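Local coordinates for protein mRNA-capping enzyme subunit alpha (Saccharomyces cerevisiae, PDB 3KYH) that transfers GMP from GTP to the 5'-diphosphate end of RNA through a covalent enzyme-GMP intermediate, the second step of mRNA capping, at residues V69-D74 and H224-L229; R77-I82 and F94-E99; F208-V213 and D405-W410. All coordinates share one frame; numbering follows the deposited sequence.

How the contacts relate
Contact 1 lies between the other two in space: its centre is about 19 Å from the centres of both contact 2 and contact 3, which are themselves about 32 Å apart. Contacts 1 and 2 belong to the catalytic domain and adjoin in sequence, since strand 67-73 is followed, after a two-residue link, by strand 76-84, although the two strands serve different sheets. The whole hairpin of contact 2 falls between the two halves of contact 1 along the chain. Contacts 1 and 3 alternate in sequence and touch, Val69 and Leu229 packing on Leu212. Contact 3 closes last, bringing the last modelled helix, 404-416, against the domain that carries the active-site Lys72.

Contact 1: V69-D74 and H224-L229; sequences VCEKTD and HLSDGL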
loop_
_atom_site.group_PDB
_atom_site.type_symbol
_atom_site.label_atom_id
_atom_site.label_comp_id
_atom_site.label_asym_id
_atom_site.label_seq_id
_atom_site.Cartn_x
_atom_site.Cartn_y
_atom_site.Cartn_z
ATOM N N VAL C 69 -62.078 0.511 -10.214
ATOM C CA VAL C 69 -61.134 -0.344 -10.927
ATOM C C VAL C 69 -60.726 0.129 -12.304
ATOM O O VAL C 69 -61.567 0.465 -13.157
ATOM C CB VAL C 69 -61.593 -1.800 -11.086
ATOM C CG1 VAL C 69 -61.191 -2.611 -9.879
ATOM C CG2 VAL C 69 -63.100 -1.891 -11.402
ATOM N N CYS C 70 -59.411 0.107 -12.496
ATOM C CA CYS C 70 -58.796 0.158 -13.816
ATOM C C CYS C 70 -57.732 -0.931 -13.771
ATOM O O CYS C 70 -57.407 -1.415 -12.675
ATOM C CB CYS C 70 -58.177 1.529 -14.066
ATOM S SG CYS C 70 -57.067 2.117 -12.743
ATOM N N GLU C 71 -57.284 -1.368 -14.956
ATOM C CA GLU C 71 -56.077 -2.203 -15.154
ATOM C C GLU C 71 -54.762 -1.626 -14.587
ATOM O O GLU C 71 -54.594 -0.416 -14.574
ATOM C CB GLU C 71 -55.906 -2.430 -16.652
ATOM C CG GLU C 71 -56.006 -1.141 -17.503
ATOM C CD GLU C 71 -54.650 -0.499 -17.829
ATOM O OE1 GLU C 71 -53.602 -0.890 -17.262
ATOM O OE2 GLU C 71 -54.627 0.407 -18.686
ATOM N N LYS C 72 -53.837 -2.470 -14.130
ATOM C CA LYS C 72 -52.490 -2.014 -13.697
ATOM C C LYS C 72 -51.559 -1.804 -14.914
ATOM O O LYS C 72 -50.971 -2.787 -15.414
ATOM C CB LYS C 72 -51.835 -2.989 -12.671
ATOM C CG LYS C 72 -50.431 -2.570 -12.222
ATOM C CD LYS C 72 -49.671 -3.510 -11.235
ATOM C CE LYS C 72 -48.118 -3.554 -11.518
ATOM N NZ LYS C 72 -47.229 -3.720 -10.331
ATOM N N THR C 73 -51.424 -0.557 -15.387
ATOM C CA THR C 73 -50.468 -0.228 -16.456
ATOM C C THR C 73 -49.035 -0.552 -16.042
ATOM O O THR C 73 -48.620 -0.186 -14.935
ATOM C CB THR C 73 -50.493 1.251 -16.845
ATOM O OG1 THR C 73 -50.586 2.064 -15.669
ATOM C CG2 THR C 73 -51.663 1.556 -17.754
ATOM N N ASP C 74 -48.300 -1.252 -16.910
ATOM C CA ASP C 74 -46.907 -1.651 -16.637
ATOM C C ASP C 74 -45.886 -0.729 -17.324
ATOM O O ASP C 74 -45.096 -1.132 -18.211
ATOM C CB ASP C 74 -46.658 -3.139 -16.950
ATOM C CG ASP C 74 -45.313 -3.647 -16.408
ATOM O OD1 ASP C 74 -44.247 -3.300 -16.978
ATOM O OD2 ASP C 74 -45.311 -4.446 -15.439
ATOM N N HIS C 224 -51.158 -0.711 -24.529
ATOM C CA HIS C 224 -50.046 -0.785 -23.561
ATOM C C HIS C 224 -50.109 -2.069 -22.708
ATOM O O HIS C 224 -50.778 -3.029 -23.095
ATOM C CB HIS C 224 -49.918 0.480 -22.698
ATOM C CG HIS C 224 -51.179 0.893 -22.003
ATOM N ND1 HIS C 224 -51.849 2.060 -22.312
ATOM C CD2 HIS C 224 -51.884 0.312 -21.003
ATOM C CE1 HIS C 224 -52.921 2.170 -21.547
ATOM N NE2 HIS C 224 -52.964 1.123 -20.743
ATOM N N LEU C 225 -49.422 -2.100 -21.568
ATOM C CA LEU C 225 -49.247 -3.330 -20.815
ATOM C C LEU C 225 -50.013 -3.294 -19.520
ATOM O O LEU C 225 -50.070 -2.242 -18.886
ATOM C CB LEU C 225 -47.776 -3.561 -20.467
ATOM C CG LEU C 225 -46.692 -3.522 -21.533
ATOM C CD1 LEU C 225 -46.021 -2.162 -21.357
ATOM C CD2 LEU C 225 -45.716 -4.668 -21.268
ATOM N N SER C 226 -50.534 -4.449 -19.095
ATOM C CA SER C 226 -51.310 -4.525 -17.854
ATOM C C SER C 226 -51.225 -5.844 -17.065
ATOM O O SER C 226 -51.959 -6.805 -17.364
ATOM C CB SER C 226 -52.758 -4.057 -18.090
ATOM O OG SER C 226 -53.270 -4.524 -19.332
ATOM N N ASP C 227 -50.362 -5.851 -16.039
ATOM C CA ASP C 227 -50.122 -7.033 -15.199
ATOM C C ASP C 227 -50.935 -7.130 -13.888
ATOM O O ASP C 227 -50.399 -7.295 -12.767
ATOM C CB ASP C 227 -48.629 -7.326 -15.048
ATOM C CG ASP C 227 -47.895 -6.325 -14.164
ATOM O OD1 ASP C 227 -48.423 -5.211 -13.930
ATOM O OD2 ASP C 227 -46.759 -6.654 -13.718
ATOM N N GLY C 228 -52.256 -7.050 -14.083
ATOM C CA GLY C 228 -53.267 -7.212 -13.042
ATOM C C GLY C 228 -54.311 -6.117 -13.101
ATOM O O GLY C 228 -54.349 -5.349 -14.055
ATOM N N LEU C 229 -55.164 -6.081 -12.077
ATOM C CA LEU C 229 -56.122 -5.003 -11.806
ATOM C C LEU C 229 -55.660 -4.212 -10.583
ATOM O O LEU C 229 -54.971 -4.738 -9.698
ATOM C CB LEU C 229 -57.500 -5.587 -11.492
ATOM C CG LEU C 229 -58.722 -5.413 -12.403
ATOM C CD1 LEU C 229 -58.627 -6.100 -13.755
ATOM C CD2 LEU C 229 -59.960 -5.928 -11.635
#
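Lys72 and Asp227 bring together two signature sequences of the covalent nucleotidyltransferases: motif I (KxDG), opening with the active-site lysine, and motif IV, opening with Asp227-Gly228. The strands pair antiparallel, and the register slips by one residue between the non-hydrogen-bonded pairs Glu71–Leu229 and Thr73–Ser226, which defines a beta bulge. Two sound backbone bonds hold it: Lys72 N donates to Gly228 O (2.9 Å, 175°), and Asp74 N to Leu225 O (2.8 Å). The bond from Asp227 N to Lys72 O is weak, 3.2 Å with an N-H...O angle of 123°; the same carbonyl also receives the CA-H of Ser226.

On the side-chain level, Glu71 OE2 accepts the NE2-H of His224 at 2.7 Å on its syn side, and the oxygen lies in the imidazole plane. The same OE2 has a weak second partner in His205, while His224 ND1 bonds weakly to Gln138, so both ring nitrogens are engaged. Thr73 OG1 is satisfied by Lys204, and its CG2 packs obliquely against the histidine ring.

Two acids meet here: Asp74 OD2 and Asp227 OD2, both acceptors, approach to 3.2 Å with their carboxylates nearly perpendicular, and Glu255 adds a further like charge near Asp227. Lys72 CG lies anti to the backbone N (chi1 179°), which brings it alongside Asp227 OD1; after bends at chi3 and chi4, Lys72 NZ lies 4.1 Å from Asp227 OD1, beyond salt-bridge distance.

Contact 2: R77-I82 and F94-E99; sequences RVLMFI and FMIDRE
Leu79 and Ile96 form a hydrogen-bonded antiparallel pair: Leu79 N donates to Ile96 O at 3.0 Å, and Ile96 N returns a bond to Leu79 O. Two residues on, Phe81 and Phe94 repeat the pattern in both directions, Phe81 N lying 2.7 Å from Phe94 O. These four bonds make an antiparallel ladder; strands 76-84 and 91-96 being consecutive in the chain, it is a beta hairpin, its strand axes 144° apart.

The tightly packed part is this regular ladder with its sulfur-bearing face: Met80 SD sits 3.9 Å from Met95 SD, and the Met95 methyl CE reaches Val78 CG1 at 3.6 Å. With CG anti to the carbonyl carbon (chi1 -69°), Met95 sets CG beside Val78 CG1, and bends at chi2 and chi3 lead SD and CE onto the same methyl. On the other face the side chains of Leu79 and Ile96 lie side by side, CD1 to CD1 at 3.8 Å.

Beyond Ile96 the pairing gives way to a looser loop. The side chains of exposed Arg98 and Arg77 approach as like charges, NH1 to NH1 at 4.3 Å, whereas Arg77 finds its counter-charge in Asp132 and Asp97 bonds to Asn101. The nearest side-chain atoms of Arg98 and the active-site Lys72 are about 6 Å apart.

Strand 129-139 flanks the hairpin beside 76-84 and strand 102-105 beside 91-96, while Leu28 of helix 23-35 touches both Phe81 and Phe94.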
loop_
_atom_site.group_PDB
_atom_site.type_symbol
_atom_site.label_atom_id
_atom_site.label_comp_id
_atom_site.label_asym_id
_atom_site.label_seq_id
_atom_site.Cartn_x
_atom_site.Cartn_y
_atom_site.Cartn_z
ATOM N N ARG C 77 -43.632 4.088 -13.367
ATOM C CA ARG C 77 -44.274 5.013 -12.413
ATOM C C ARG C 77 -43.334 6.160 -12.033
ATOM O O ARG C 77 -42.269 5.979 -11.423
ATOM C CB ARG C 77 -44.824 4.336 -11.154
ATOM C CG ARG C 77 -45.516 5.329 -10.177
ATOM C CD ARG C 77 -47.014 5.066 -10.164
ATOM N NE ARG C 77 -47.699 5.681 -9.031
ATOM C CZ ARG C 77 -47.478 5.367 -7.754
ATOM N NH1 ARG C 77 -46.571 4.440 -7.424
ATOM N NH2 ARG C 77 -48.147 6.010 -6.801
ATOM N N VAL C 78 -43.844 7.339 -12.369
ATOM C CA VAL C 78 -43.149 8.611 -12.477
ATOM C C VAL C 78 -44.241 9.661 -12.184
ATOM O O VAL C 78 -45.223 9.738 -12.959
ATOM C CB VAL C 78 -42.628 8.685 -13.950
ATOM C CG1 VAL C 78 -42.698 10.058 -14.558
ATOM C CG2 VAL C 78 -41.220 8.175 -14.057
ATOM N N LEU C 79 -44.147 10.388 -11.056
ATOM C CA LEU C 79 -45.152 11.466 -10.791
ATOM C C LEU C 79 -44.870 12.617 -11.687
ATOM O O LEU C 79 -43.787 12.643 -12.315
ATOM C CB LEU C 79 -45.315 11.997 -9.349
ATOM C CG LEU C 79 -46.587 11.508 -8.646
ATOM C CD1 LEU C 79 -46.314 10.564 -7.513
ATOM C CD2 LEU C 79 -47.345 12.622 -8.097
ATOM N N MET C 80 -45.873 13.496 -11.788
ATOM C CA MET C 80 -45.647 14.808 -12.407
ATOM C C MET C 80 -45.554 15.904 -11.349
ATOM O O MET C 80 -46.402 15.976 -10.434
ATOM C CB MET C 80 -46.726 15.155 -13.441
ATOM C CG MET C 80 -46.512 16.513 -14.114
ATOM S SD MET C 80 -45.244 16.403 -15.384
ATOM C CE MET C 80 -46.231 16.622 -16.871
ATOM N N PHE C 81 -44.538 16.752 -11.481
ATOM C CA PHE C 81 -44.406 17.930 -10.615
ATOM C C PHE C 81 -44.267 19.210 -11.414
ATOM O O PHE C 81 -43.304 19.366 -12.169
ATOM C CB PHE C 81 -43.209 17.775 -9.677
ATOM C CG PHE C 81 -43.078 18.865 -8.643
ATOM C CD1 PHE C 81 -44.202 19.434 -8.033
ATOM C CD2 PHE C 81 -41.803 19.229 -8.192
ATOM C CE1 PHE C 81 -44.054 20.388 -7.031
ATOM C CE2 PHE C 81 -41.631 20.180 -7.187
ATOM C CZ PHE C 81 -42.768 20.764 -6.605
ATOM N N ILE C 82 -45.243 20.107 -11.269
ATOM C CA ILE C 82 -45.173 21.398 -11.987
ATOM C C ILE C 82 -45.269 22.649 -11.131
ATOM O O ILE C 82 -46.299 22.906 -10.472
ATOM C CB ILE C 82 -46.034 21.495 -13.291
ATOM C CG1 ILE C 82 -47.339 20.688 -13.194
ATOM C CG2 ILE C 82 -45.251 20.935 -14.470
ATOM C CD1 ILE C 82 -48.430 21.347 -12.440
ATOM N N PHE C 94 -41.462 18.452 -14.262
ATOM C CA PHE C 94 -40.644 17.543 -13.440
ATOM C C PHE C 94 -41.238 16.158 -13.148
ATOM O O PHE C 94 -42.464 15.999 -13.044
ATOM C CB PHE C 94 -40.201 18.233 -12.143
ATOM C CG PHE C 94 -39.101 19.258 -12.327
ATOM C CD1 PHE C 94 -39.288 20.396 -13.131
ATOM C CD2 PHE C 94 -37.895 19.122 -11.629
ATOM C CE1 PHE C 94 -38.263 21.335 -13.286
ATOM C CE2 PHE C 94 -36.873 20.076 -11.750
ATOM C CZ PHE C 94 -37.058 21.181 -12.570
ATOM N N MET C 95 -40.339 15.177 -12.985
ATOM C CA MET C 95 -40.691 13.747 -12.930
ATOM C C MET C 95 -40.057 12.984 -11.766
ATOM O O MET C 95 -38.840 12.951 -11.644
ATOM C CB MET C 95 -40.294 13.069 -14.251
ATOM C CG MET C 95 -41.099 13.467 -15.482
ATOM S SD MET C 95 -42.898 13.306 -15.309
ATOM C CE MET C 95 -43.348 12.679 -16.958
ATOM N N ILE C 96 -40.883 12.315 -10.964
ATOM C CA ILE C 96 -40.417 11.612 -9.757
ATOM C C ILE C 96 -40.579 10.070 -9.799
ATOM O O ILE C 96 -41.687 9.529 -9.618
ATOM C CB ILE C 96 -40.998 12.279 -8.456
ATOM C CG1 ILE C 96 -42.488 11.972 -8.260
ATOM C CG2 ILE C 96 -40.797 13.809 -8.500
ATOM C CD1 ILE C 96 -43.142 12.687 -7.093
ATOM N N ASP C 97 -39.461 9.377 -10.051
ATOM C CA ASP C 97 -39.421 7.896 -10.187
ATOM C C ASP C 97 -39.553 7.141 -8.862
ATOM O O ASP C 97 -39.879 7.764 -7.857
ATOM C CB ASP C 97 -38.243 7.413 -11.065
ATOM C CG ASP C 97 -36.880 7.848 -10.535
ATOM O OD1 ASP C 97 -35.811 7.421 -11.047
ATOM O OD2 ASP C 97 -36.871 8.629 -9.570
ATOM N N ARG C 98 -39.349 5.819 -8.867
ATOM C CA ARG C 98 -39.631 4.916 -7.720
ATOM C C ARG C 98 -38.701 5.195 -6.528
ATOM O O ARG C 98 -39.113 5.297 -5.356
ATOM C CB ARG C 98 -39.543 3.442 -8.174
ATOM C CG ARG C 98 -40.127 2.389 -7.199
ATOM C CD ARG C 98 -41.609 2.090 -7.434
ATOM N NE ARG C 98 -41.809 1.175 -8.561
ATOM C CZ ARG C 98 -42.988 0.711 -8.971
ATOM N NH1 ARG C 98 -44.113 1.074 -8.357
ATOM N NH2 ARG C 98 -43.044 -0.124 -10.005
ATOM N N GLU C 99 -37.421 5.283 -6.846
ATOM C CA GLU C 99 -36.480 5.949 -5.969
ATOM C C GLU C 99 -36.753 7.439 -6.246
ATOM O O GLU C 99 -37.028 7.799 -7.390
ATOM C CB GLU C 99 -35.053 5.511 -6.343
ATOM C CG GLU C 99 -33.943 6.060 -5.464
ATOM C CD GLU C 99 -34.072 5.648 -4.014
ATOM O OE1 GLU C 99 -33.934 4.443 -3.734
ATOM O OE2 GLU C 99 -34.313 6.532 -3.166
#

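Contact 3: F208-V213 and D405-W410; sequences FSYQLV and DIKRCW
Ser209 OG is the polar atom that both Trp410 and Ile406 touch. Ser209 OG lies at the edge of the Trp410 indole, near its plane, 3.2 Å from Trp410 CZ3, and 3.8 Å from Ile406 CG2. Setting OG between the backbone N and the carbonyl carbon (chi1 77°) directs it into this apolar corner. No hydrogen bond passes between 208-213 and 405-410, so the two segments are joined by van der Waals and aromatic contacts.

Trp410 meets three residues of 208-213. Tyr210 turns its edge toward the indole face in an offset edge-to-face pair, with the six-membered ring centroid of Trp410 5.9 Å from the Tyr210 centroid and the planes 79° apart. Phe208 stands perpendicular to the indole as well, but obliquely placed, and its CB packs on Trp410 CH2 at 3.7 Å. An alanine in place of Trp410 would probably open a gap between Phe208, Ser209 and Tyr210, leaving the tyrosine edge without its aromatic partner and the phenylalanine ring freer to turn.

One turn earlier in the helix, Lys407 lays its aliphatic chain over one face of Tyr210. Lys407 CD stands 4.2 Å from the Tyr210 ring centroid, a CH-pi contact, whereas Lys407 NZ, 6.0 Å from it, offers at most a weak cation-pi attraction. Ile406 CD1 approaches the tyrosine backbone, 3.8 Å from Tyr210 CA.

Leu62 of helix 55-62 touches both Ser209 and Ile406 and so flanks the seam. Gln211 occupies the N-cap position of helix 212-219, placing these contacts just before that helix begins. Together Phe208, Tyr210 and Trp410 make an aromatic cluster that joins the last modelled helix, 404-416, to the catalytic domain, away from the active-site lysine.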
loop_
_atom_site.group_PDB
_atom_site.type_symbol
_atom_site.label_atom_id
_atom_site.label_comp_id
_atom_site.label_asym_id
_atom_site.label_seq_id
_atom_site.Cartn_x
_atom_site.Cartn_y
_atom_site.Cartn_z
ATOM N N PHE C 208 -65.998 1.948 -12.124
ATOM C CA PHE C 208 -66.320 1.545 -10.739
ATOM C C PHE C 208 -66.180 0.035 -10.568
ATOM O O PHE C 208 -66.247 -0.699 -11.553
ATOM C CB PHE C 208 -67.760 1.898 -10.314
ATOM C CG PHE C 208 -68.235 3.263 -10.728
ATOM C CD1 PHE C 208 -68.993 3.425 -11.895
ATOM C CD2 PHE C 208 -67.986 4.374 -9.927
ATOM C CE1 PHE C 208 -69.456 4.678 -12.282
ATOM C CE2 PHE C 208 -68.433 5.644 -10.306
ATOM C CZ PHE C 208 -69.179 5.792 -11.483
ATOM N N SER C 209 -66.045 -0.399 -9.310
ATOM C CA SER C 209 -66.075 -1.805 -8.862
ATOM C C SER C 209 -66.991 -2.759 -9.623
ATOM O O SER C 209 -66.510 -3.731 -10.177
ATOM C CB SER C 209 -66.436 -1.888 -7.364
ATOM O OG SER C 209 -67.833 -1.692 -7.133
ATOM N N TYR C 210 -68.286 -2.458 -9.662
ATOM C CA TYR C 210 -69.318 -3.379 -10.131
ATOM C C TYR C 210 -69.257 -3.720 -11.630
ATOM O O TYR C 210 -70.233 -4.222 -12.214
ATOM C CB TYR C 210 -70.719 -2.892 -9.701
ATOM C CG TYR C 210 -71.275 -1.731 -10.501
ATOM C CD1 TYR C 210 -71.703 -1.913 -11.816
ATOM C CD2 TYR C 210 -71.428 -0.457 -9.933
ATOM C CE1 TYR C 210 -72.216 -0.866 -12.574
ATOM C CE2 TYR C 210 -71.947 0.610 -10.689
ATOM C CZ TYR C 210 -72.336 0.383 -12.015
ATOM O OH TYR C 210 -72.855 1.368 -12.832
ATOM N N GLN C 211 -68.094 -3.480 -12.229
ATOM C CA GLN C 211 -67.877 -3.635 -13.664
ATOM C C GLN C 211 -66.711 -4.562 -14.047
ATOM O O GLN C 211 -66.374 -4.654 -15.218
ATOM C CB GLN C 211 -67.710 -2.250 -14.301
ATOM C CG GLN C 211 -68.982 -1.396 -14.281
ATOM C CD GLN C 211 -68.713 0.095 -14.457
ATOM O OE1 GLN C 211 -69.100 0.702 -15.463
ATOM N NE2 GLN C 211 -68.042 0.691 -13.477
ATOM N N LEU C 212 -66.123 -5.275 -13.085
ATOM C CA LEU C 212 -65.025 -6.218 -13.351
ATOM C C LEU C 212 -65.242 -7.016 -14.638
ATOM O O LEU C 212 -64.306 -7.184 -15.427
ATOM C CB LEU C 212 -64.801 -7.163 -12.161
ATOM C CG LEU C 212 -64.657 -6.504 -10.795
ATOM C CD1 LEU C 212 -64.470 -7.507 -9.659
ATOM C CD2 LEU C 212 -63.533 -5.472 -10.831
ATOM N N VAL C 213 -66.485 -7.486 -14.812
ATOM C CA VAL C 213 -66.990 -8.125 -16.039
ATOM C C VAL C 213 -66.603 -7.316 -17.271
ATOM O O VAL C 213 -65.843 -7.813 -18.116
ATOM C CB VAL C 213 -68.540 -8.336 -16.045
ATOM C CG1 VAL C 213 -68.918 -9.769 -15.662
ATOM C CG2 VAL C 213 -69.269 -7.281 -15.196
ATOM N N ASP C 405 -72.749 -8.139 -6.037
ATOM C CA ASP C 405 -72.766 -8.075 -4.557
ATOM C C ASP C 405 -72.106 -6.828 -3.920
ATOM O O ASP C 405 -72.031 -6.685 -2.682
ATOM C CB ASP C 405 -72.159 -9.352 -3.961
ATOM C CG ASP C 405 -72.637 -10.608 -4.657
ATOM O OD1 ASP C 405 -73.355 -11.403 -4.003
ATOM O OD2 ASP C 405 -72.296 -10.786 -5.855
ATOM N N ILE C 406 -71.604 -5.945 -4.782
ATOM C CA ILE C 406 -71.054 -4.658 -4.358
ATOM C C ILE C 406 -72.012 -3.593 -4.848
ATOM O O ILE C 406 -72.036 -2.487 -4.315
ATOM C CB ILE C 406 -69.665 -4.349 -4.968
ATOM C CG1 ILE C 406 -68.978 -5.595 -5.559
ATOM C CG2 ILE C 406 -68.818 -3.595 -3.963
ATOM C CD1 ILE C 406 -68.895 -5.573 -7.077
ATOM N N LYS C 407 -72.741 -3.958 -5.902
ATOM C CA LYS C 407 -73.784 -3.182 -6.556
ATOM C C LYS C 407 -75.056 -3.229 -5.695
ATOM O O LYS C 407 -75.674 -2.192 -5.474
ATOM C CB LYS C 407 -73.988 -3.774 -7.964
ATOM C CG LYS C 407 -75.109 -3.203 -8.813
ATOM C CD LYS C 407 -74.780 -3.400 -10.280
ATOM C CE LYS C 407 -75.858 -2.852 -11.200
ATOM N NZ LYS C 407 -76.789 -3.943 -11.663
ATOM N N ARG C 408 -75.430 -4.422 -5.218
ATOM C CA ARG C 408 -76.525 -4.616 -4.245
ATOM C C ARG C 408 -76.175 -3.884 -2.965
ATOM O O ARG C 408 -76.994 -3.173 -2.388
ATOM C CB ARG C 408 -76.746 -6.112 -3.943
ATOM C CG ARG C 408 -77.526 -6.459 -2.642
ATOM C CD ARG C 408 -78.146 -7.873 -2.640
ATOM N NE ARG C 408 -77.175 -8.957 -2.840
ATOM C CZ ARG C 408 -76.938 -9.596 -3.989
ATOM N NH1 ARG C 408 -77.605 -9.302 -5.109
ATOM N NH2 ARG C 408 -76.015 -10.551 -4.018
ATOM N N CYS C 409 -74.932 -4.066 -2.551
ATOM C CA CYS C 409 -74.412 -3.466 -1.348
ATOM C C CYS C 409 -74.108 -1.967 -1.499
ATOM O O CYS C 409 -73.945 -1.275 -0.489
ATOM C CB CYS C 409 -73.198 -4.268 -0.918
ATOM S SG CYS C 409 -72.786 -4.047 0.774
ATOM N N TRP C 410 -74.074 -1.480 -2.747
ATOM C CA TRP C 410 -73.948 -0.054 -3.106
ATOM C C TRP C 410 -75.324 0.595 -3.096
ATOM O O TRP C 410 -75.485 1.681 -2.528
ATOM C CB TRP C 410 -73.366 0.110 -4.519
ATOM C CG TRP C 410 -72.624 1.402 -4.809
ATOM C CD1 TRP C 410 -72.995 2.677 -4.458
ATOM C CD2 TRP C 410 -71.412 1.538 -5.572
ATOM N NE1 TRP C 410 -72.069 3.586 -4.920
ATOM C CE2 TRP C 410 -71.091 2.915 -5.609
ATOM C CE3 TRP C 410 -70.558 0.628 -6.213
ATOM C CZ2 TRP C 410 -69.953 3.402 -6.263
ATOM C CZ3 TRP C 410 -69.426 1.112 -6.860
ATOM C CH2 TRP C 410 -69.134 2.488 -6.878
#